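Local coordinates for geranylgeranyl pyrophosphate synthase (Corynebacterium glutamicum, PDB 3LK5), which probably joins five-carbon isoprenoid diphosphates into longer prenyl diphosphates, as a magnesium-dependent member of the FPP/GGPP synthase family, at residues 212-223 with 243-254. Residues are numbered along the deposited sequence; the frame is centred on the assembly and turned at random.
Sequences NRFKTAAYTIAR and LHYGHDIGIAFQ
Ala217 and Ile221 are knobs that enter holes on the facing helix, and both holes are built round Gly246 and Gly250. The methyl of Ala217 drops among Gly246, His247, Gly250 and Ile251, with CB 3.6 Å from Ile251 N. Ile221 spans the two glycines: its CG2 branch, anti to the backbone N, presses on Gly246 CA at 3.5 Å and also meets Tyr245 CE2, while CD1 at the far end of the other branch reaches Ile249 CG2 at 3.7 Å and lies against Gly250 CA at 3.8 Å. Glycine is what permits such closeness: Ala217 CA lies 3.7 Å from Gly250 CA, and the local axes approach to 7.3 Å, crossing at 128°. This is close packing of two consecutive, steeply crossed helices, 205-231 and 236-263, within the all-helical prenyl synthase fold. Towards Gln254 a hydrogen bond joins the packing. Thr216 OG1 donates to Gln254 OE1 at 2.6 Å, approaching from 31° off the plane of the amide carbonyl, and Thr216 CG2 meets the edge of the Phe253 ring. A bend at chi2 (56°) in Gln254 carries its amide to Thr216, and Asp258 takes a hydrogen bond from NE2. Farther out, Tyr245 OH bonds to Leu361 O and Tyr69 OH, which tether the far end of the ring that Ile221 touches. Lys215 forms a salt bridge with Asp194, a magnesium-binding residue, although no metal is bound to this chain.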
ATOM      1  N   ASN A 212       9.374 -13.861  13.423  1.00 29.24           N
ATOM      2  CA  ASN A 212       8.264 -13.975  14.378  1.00 29.63           C
ATOM      3  C   ASN A 212       8.028 -12.672  15.188  1.00 29.04           C
ATOM      4  O   ASN A 212       6.871 -12.275  15.387  1.00 29.96           O
ATOM      5  CB  ASN A 212       8.476 -15.162  15.336  1.00 31.17           C
ATOM      6  CG  ASN A 212       8.374 -16.515  14.652  1.00 33.29           C
ATOM      7  OD1 ASN A 212       8.797 -17.574  15.223  1.00 33.84           O
ATOM      8  ND2 ASN A 212       7.806 -16.533  13.463  1.00 31.32           N
ATOM      9  N   ARG A 213       9.108 -12.026  15.624  1.00 28.41           N
ATOM     10  CA  ARG A 213       9.050 -10.795  16.426  1.00 30.07           C
ATOM     11  C   ARG A 213       8.324  -9.652  15.675  1.00 28.92           C
ATOM     12  O   ARG A 213       7.534  -8.897  16.286  1.00 28.00           O
ATOM     13  CB  ARG A 213      10.472 -10.355  16.742  1.00 33.07           C
ATOM     14  CG  ARG A 213      10.605  -9.070  17.487  1.00 43.12           C
ATOM     15  CD  ARG A 213      12.087  -8.764  17.780  1.00 38.71           C
ATOM     16  NE  ARG A 213      12.192  -7.382  18.261  1.00 45.88           N
ATOM     17  CZ  ARG A 213      13.301  -6.637  18.274  1.00 40.87           C
ATOM     18  NH1 ARG A 213      14.462  -7.107  17.811  1.00 46.08           N
ATOM     19  NH2 ARG A 213      13.230  -5.392  18.731  1.00 46.60           N
ATOM     20  N   PHE A 214       8.620  -9.555  14.367  1.00 27.38           N
ATOM     21  CA  PHE A 214       8.196  -8.385  13.548  1.00 27.02           C
ATOM     22  C   PHE A 214       6.990  -8.692  12.681  1.00 28.31           C
ATOM     23  O   PHE A 214       6.009  -7.953  12.728  1.00 29.12           O
ATOM     24  CB  PHE A 214       9.381  -7.855  12.707  1.00 26.60           C
ATOM     25  CG  PHE A 214      10.439  -7.201  13.541  1.00 29.45           C
ATOM     26  CD1 PHE A 214      10.174  -5.978  14.187  1.00 27.54           C
ATOM     27  CD2 PHE A 214      11.670  -7.828  13.752  1.00 26.69           C
ATOM     28  CE1 PHE A 214      11.164  -5.354  15.000  1.00 30.79           C
ATOM     29  CE2 PHE A 214      12.649  -7.233  14.522  1.00 30.45           C
ATOM     30  CZ  PHE A 214      12.402  -6.006  15.169  1.00 28.09           C
ATOM     31  N   LYS A 215       7.025  -9.805  11.931  1.00 27.91           N
ATOM     32  CA  LYS A 215       5.913 -10.138  11.063  1.00 28.37           C
ATOM     33  C   LYS A 215       4.673 -10.578  11.858  1.00 28.07           C
ATOM     34  O   LYS A 215       3.553 -10.319  11.443  1.00 28.70           O
ATOM     35  CB  LYS A 215       6.315 -11.220  10.055  1.00 31.93           C
ATOM     36  CG  LYS A 215       5.206 -11.639   9.085  1.00 46.67           C
ATOM     37  CD  LYS A 215       5.655 -12.768   8.130  1.00 37.16           C
ATOM     38  CE  LYS A 215       4.473 -13.698   7.863  1.00 47.26           C
ATOM     39  NZ  LYS A 215       4.662 -14.595   6.685  1.00 41.43           N
ATOM     40  N   THR A 216       4.876 -11.184  13.018  1.00 26.32           N
ATOM     41  CA  THR A 216       3.721 -11.646  13.799  1.00 26.61           C
ATOM     42  C   THR A 216       3.531 -10.910  15.088  1.00 27.40           C
ATOM     43  O   THR A 216       2.455 -10.378  15.304  1.00 27.92           O
ATOM     44  CB  THR A 216       3.770 -13.163  14.093  1.00 26.51           C
ATOM     45  OG1 THR A 216       3.821 -13.854  12.838  1.00 30.25           O
ATOM     46  CG2 THR A 216       2.475 -13.605  14.852  1.00 28.00           C
ATOM     47  N   ALA A 217       4.529 -10.876  15.982  1.00 26.86           N
ATOM     48  CA  ALA A 217       4.210 -10.404  17.325  1.00 27.02           C
ATOM     49  C   ALA A 217       3.900  -8.877  17.324  1.00 28.64           C
ATOM     50  O   ALA A 217       2.928  -8.433  17.933  1.00 28.89           O
ATOM     51  CB  ALA A 217       5.328 -10.696  18.304  1.00 25.63           C
ATOM     52  N   ALA A 218       4.768  -8.099  16.689  1.00 26.68           N
ATOM     53  CA  ALA A 218       4.582  -6.640  16.596  1.00 27.05           C
ATOM     54  C   ALA A 218       3.271  -6.352  15.883  1.00 25.80           C
ATOM     55  O   ALA A 218       2.429  -5.598  16.348  1.00 25.60           O
ATOM     56  CB  ALA A 218       5.756  -5.992  15.786  1.00 27.29           C
ATOM     57  N   TYR A 219       3.072  -7.050  14.782  1.00 25.94           N
ATOM     58  CA  TYR A 219       1.968  -6.769  13.893  1.00 26.32           C
ATOM     59  C   TYR A 219       0.608  -7.172  14.477  1.00 26.20           C
ATOM     60  O   TYR A 219      -0.387  -6.466  14.331  1.00 25.89           O
ATOM     61  CB  TYR A 219       2.227  -7.540  12.591  1.00 26.85           C
ATOM     62  CG  TYR A 219       1.069  -7.519  11.641  1.00 28.04           C
ATOM     63  CD1 TYR A 219       0.471  -6.291  11.275  1.00 28.24           C
ATOM     64  CD2 TYR A 219       0.597  -8.697  11.064  1.00 27.62           C
ATOM     65  CE1 TYR A 219      -0.587  -6.261  10.391  1.00 27.10           C
ATOM     66  CE2 TYR A 219      -0.439  -8.694  10.153  1.00 27.70           C
ATOM     67  CZ  TYR A 219      -1.024  -7.464   9.822  1.00 29.31           C
ATOM     68  OH  TYR A 219      -2.075  -7.426   8.962  1.00 29.01           O
ATOM     69  N   THR A 220       0.572  -8.308  15.161  1.00 24.54           N
ATOM     70  CA  THR A 220      -0.718  -8.933  15.469  1.00 25.46           C
ATOM     71  C   THR A 220      -1.216  -8.588  16.854  1.00 25.09           C
ATOM     72  O   THR A 220      -2.437  -8.506  17.077  1.00 26.25           O
ATOM     73  CB  THR A 220      -0.610 -10.477  15.289  1.00 25.87           C
ATOM     74  OG1 THR A 220      -0.228 -10.747  13.932  1.00 27.41           O
ATOM     75  CG2 THR A 220      -1.939 -11.214  15.655  1.00 25.55           C
ATOM     76  N   ILE A 221      -0.279  -8.386  17.776  1.00 24.70           N
ATOM     77  CA  ILE A 221      -0.647  -8.178  19.149  1.00 23.15           C
ATOM     78  C   ILE A 221      -0.066  -6.939  19.780  1.00 22.54           C
ATOM     79  O   ILE A 221      -0.815  -6.113  20.332  1.00 22.16           O
ATOM     80  CB  ILE A 221      -0.254  -9.441  20.057  1.00 21.71           C
ATOM     81  CG1 ILE A 221      -0.787 -10.717  19.409  1.00 25.02           C
ATOM     82  CG2 ILE A 221      -0.803  -9.207  21.513  1.00 24.09           C
ATOM     83  CD1 ILE A 221      -0.901 -11.977  20.427  1.00 24.73           C
ATOM     84  N   ALA A 222       1.261  -6.798  19.739  1.00 22.16           N
ATOM     85  CA  ALA A 222       1.873  -5.691  20.482  1.00 21.92           C
ATOM     86  C   ALA A 222       1.488  -4.316  19.950  1.00 21.21           C
ATOM     87  O   ALA A 222       1.083  -3.441  20.721  1.00 20.44           O
ATOM     88  CB  ALA A 222       3.421  -5.816  20.539  1.00 22.38           C
ATOM     89  N   ARG A 223       1.626  -4.109  18.650  1.00 22.14           N
ATOM     90  CA  ARG A 223       1.259  -2.795  18.140  1.00 21.93           C
ATOM     91  C   ARG A 223      -0.264  -2.505  18.166  1.00 22.25           C
ATOM     92  O   ARG A 223      -0.625  -1.368  18.428  1.00 23.52           O
ATOM     93  CB  ARG A 223       1.853  -2.485  16.746  1.00 22.39           C
ATOM     94  CG  ARG A 223       3.400  -2.421  16.684  1.00 23.21           C
ATOM     95  CD  ARG A 223       3.955  -1.321  17.563  1.00 23.62           C
ATOM     96  NE  ARG A 223       5.408  -1.160  17.319  1.00 24.92           N
ATOM     97  CZ  ARG A 223       6.206  -0.414  18.079  1.00 27.25           C
ATOM     98  NH1 ARG A 223       5.720   0.288  19.112  1.00 26.16           N
ATOM     99  NH2 ARG A 223       7.507  -0.317  17.786  1.00 27.31           N
ATOM    100  N   LEU A 243       3.055  -3.900  25.696  1.00 23.30           N
ATOM    101  CA  LEU A 243       4.004  -4.210  24.637  1.00 24.54           C
ATOM    102  C   LEU A 243       4.802  -5.468  24.977  1.00 25.73           C
ATOM    103  O   LEU A 243       5.089  -6.256  24.077  1.00 25.87           O
ATOM    104  CB  LEU A 243       4.968  -3.029  24.347  1.00 23.25           C
ATOM    105  CG  LEU A 243       4.395  -1.887  23.487  1.00 24.09           C
ATOM    106  CD1 LEU A 243       5.374  -0.652  23.525  1.00 24.40           C
ATOM    107  CD2 LEU A 243       4.124  -2.342  22.045  1.00 24.53           C
ATOM    108  N   HIS A 244       5.136  -5.649  26.250  1.00 27.06           N
ATOM    109  CA  HIS A 244       5.841  -6.880  26.673  1.00 28.89           C
ATOM    110  C   HIS A 244       4.935  -8.090  26.547  1.00 27.18           C
ATOM    111  O   HIS A 244       5.336  -9.129  26.035  1.00 27.00           O
ATOM    112  CB  HIS A 244       6.326  -6.762  28.113  1.00 31.91           C
ATOM    113  CG  HIS A 244       7.596  -5.995  28.279  1.00 38.27           C
ATOM    114  ND1 HIS A 244       8.803  -6.446  27.789  1.00 36.84           N
ATOM    115  CD2 HIS A 244       7.873  -4.864  28.976  1.00 36.32           C
ATOM    116  CE1 HIS A 244       9.762  -5.597  28.131  1.00 38.29           C
ATOM    117  NE2 HIS A 244       9.228  -4.633  28.861  1.00 38.19           N
ATOM    118  N   TYR A 245       3.706  -7.962  27.036  1.00 26.37           N
ATOM    119  CA  TYR A 245       2.702  -8.994  26.786  1.00 26.10           C
ATOM    120  C   TYR A 245       2.582  -9.324  25.307  1.00 25.11           C
ATOM    121  O   TYR A 245       2.609 -10.503  24.903  1.00 24.68           O
ATOM    122  CB  TYR A 245       1.342  -8.552  27.365  1.00 25.49           C
ATOM    123  CG  TYR A 245       0.124  -9.358  26.929  1.00 26.41           C
ATOM    124  CD1 TYR A 245      -0.433 -10.353  27.770  1.00 24.27           C
ATOM    125  CD2 TYR A 245      -0.488  -9.106  25.671  1.00 24.05           C
ATOM    126  CE1 TYR A 245      -1.597 -11.052  27.367  1.00 25.75           C
ATOM    127  CE2 TYR A 245      -1.602  -9.800  25.245  1.00 25.94           C
ATOM    128  CZ  TYR A 245      -2.168 -10.766  26.097  1.00 25.53           C
ATOM    129  OH  TYR A 245      -3.292 -11.410  25.632  1.00 25.48           O
ATOM    130  N   GLY A 246       2.477  -8.307  24.470  1.00 25.14           N
ATOM    131  CA  GLY A 246       2.261  -8.553  23.044  1.00 24.72           C
ATOM    132  C   GLY A 246       3.475  -9.246  22.424  1.00 25.15           C
ATOM    133  O   GLY A 246       3.329 -10.058  21.498  1.00 25.69           O
ATOM    134  N   HIS A 247       4.670  -8.870  22.871  1.00 25.17           N
ATOM    135  CA  HIS A 247       5.899  -9.461  22.321  1.00 28.02           C
ATOM    136  C   HIS A 247       5.915 -10.982  22.636  1.00 25.95           C
ATOM    137  O   HIS A 247       6.047 -11.811  21.716  1.00 25.52           O
ATOM    138  CB  HIS A 247       7.143  -8.785  22.923  1.00 32.26           C
ATOM    139  CG  HIS A 247       8.436  -9.511  22.670  1.00 36.09           C
ATOM    140  ND1 HIS A 247       8.906 -10.527  23.486  1.00 35.81           N
ATOM    141  CD2 HIS A 247       9.390  -9.322  21.722  1.00 35.68           C
ATOM    142  CE1 HIS A 247      10.072 -10.959  23.026  1.00 36.55           C
ATOM    143  NE2 HIS A 247      10.389 -10.245  21.959  1.00 36.76           N
ATOM    144  N   ASP A 248       5.717 -11.310  23.911  1.00 25.05           N
ATOM    145  CA  ASP A 248       5.751 -12.721  24.369  1.00 26.19           C
ATOM    146  C   ASP A 248       4.599 -13.563  23.824  1.00 25.27           C
ATOM    147  O   ASP A 248       4.814 -14.623  23.236  1.00 24.38           O
ATOM    148  CB  ASP A 248       5.770 -12.792  25.884  1.00 27.55           C
ATOM    149  CG  ASP A 248       7.055 -12.271  26.480  1.00 33.70           C
ATOM    150  OD1 ASP A 248       8.006 -11.920  25.741  1.00 31.42           O
ATOM    151  OD2 ASP A 248       7.122 -12.205  27.707  1.00 30.31           O
ATOM    152  N   ILE A 249       3.369 -13.077  23.982  1.00 24.72           N
ATOM    153  CA  ILE A 249       2.228 -13.804  23.461  1.00 23.90           C
ATOM    154  C   ILE A 249       2.241 -13.864  21.912  1.00 23.36           C
ATOM    155  O   ILE A 249       1.842 -14.870  21.325  1.00 23.24           O
ATOM    156  CB  ILE A 249       0.876 -13.221  24.031  1.00 23.56           C
ATOM    157  CG1 ILE A 249       0.896 -13.200  25.581  1.00 23.28           C
ATOM    158  CG2 ILE A 249      -0.340 -14.025  23.475  1.00 24.84           C
ATOM    159  CD1 ILE A 249       1.342 -14.606  26.264  1.00 24.24           C
ATOM    160  N   GLY A 250       2.685 -12.791  21.249  1.00 23.72           N
ATOM    161  CA  GLY A 250       2.703 -12.794  19.776  1.00 24.10           C
ATOM    162  C   GLY A 250       3.667 -13.834  19.210  1.00 24.91           C
ATOM    163  O   GLY A 250       3.359 -14.502  18.186  1.00 25.48           O
ATOM    164  N   ILE A 251       4.849 -13.943  19.834  1.00 25.54           N
ATOM    165  CA  ILE A 251       5.812 -14.976  19.395  1.00 26.04           C
ATOM    166  C   ILE A 251       5.199 -16.369  19.666  1.00 25.85           C
ATOM    167  O   ILE A 251       5.206 -17.231  18.782  1.00 25.87           O
ATOM    168  CB  ILE A 251       7.213 -14.823  20.062  1.00 26.97           C
ATOM    169  CG1 ILE A 251       7.920 -13.547  19.527  1.00 26.52           C
ATOM    170  CG2 ILE A 251       8.118 -16.087  19.798  1.00 26.75           C
ATOM    171  CD1 ILE A 251       9.043 -13.095  20.425  1.00 28.34           C
ATOM    172  N   ALA A 252       4.658 -16.576  20.865  1.00 25.88           N
ATOM    173  CA  ALA A 252       4.044 -17.875  21.195  1.00 24.91           C
ATOM    174  C   ALA A 252       2.929 -18.230  20.220  1.00 26.69           C
ATOM    175  O   ALA A 252       2.765 -19.393  19.830  1.00 25.27           O
ATOM    176  CB  ALA A 252       3.530 -17.872  22.649  1.00 24.48           C
ATOM    177  N   PHE A 253       2.121 -17.223  19.835  1.00 26.79           N
ATOM    178  CA  PHE A 253       1.055 -17.451  18.879  1.00 28.50           C
ATOM    179  C   PHE A 253       1.605 -17.956  17.539  1.00 25.87           C
ATOM    180  O   PHE A 253       1.050 -18.901  16.971  1.00 26.13           O
ATOM    181  CB  PHE A 253       0.257 -16.131  18.693  1.00 33.05           C
ATOM    182  CG  PHE A 253      -0.666 -16.121  17.518  1.00 44.81           C
ATOM    183  CD1 PHE A 253      -1.926 -16.725  17.598  1.00 37.55           C
ATOM    184  CD2 PHE A 253      -0.297 -15.473  16.329  1.00 37.47           C
ATOM    185  CE1 PHE A 253      -2.825 -16.687  16.506  1.00 45.10           C
ATOM    186  CE2 PHE A 253      -1.182 -15.440  15.214  1.00 45.28           C
ATOM    187  CZ  PHE A 253      -2.445 -16.057  15.317  1.00 39.08           C
ATOM    188  N   GLN A 254       2.674 -17.344  17.023  1.00 25.65           N
ATOM    189  CA  GLN A 254       3.230 -17.810  15.745  1.00 26.81           C
ATOM    190  C   GLN A 254       3.781 -19.235  15.895  1.00 26.26           C
ATOM    191  O   GLN A 254       3.623 -20.066  15.000  1.00 26.54           O
ATOM    192  CB  GLN A 254       4.379 -16.937  15.264  1.00 29.24           C
ATOM    193  CG  GLN A 254       4.825 -17.371  13.838  1.00 31.40           C
ATOM    194  CD  GLN A 254       3.682 -17.327  12.874  1.00 32.63           C
ATOM    195  OE1 GLN A 254       3.002 -16.313  12.790  1.00 33.08           O
ATOM    196  NE2 GLN A 254       3.429 -18.423  12.159  1.00 31.77           N
TER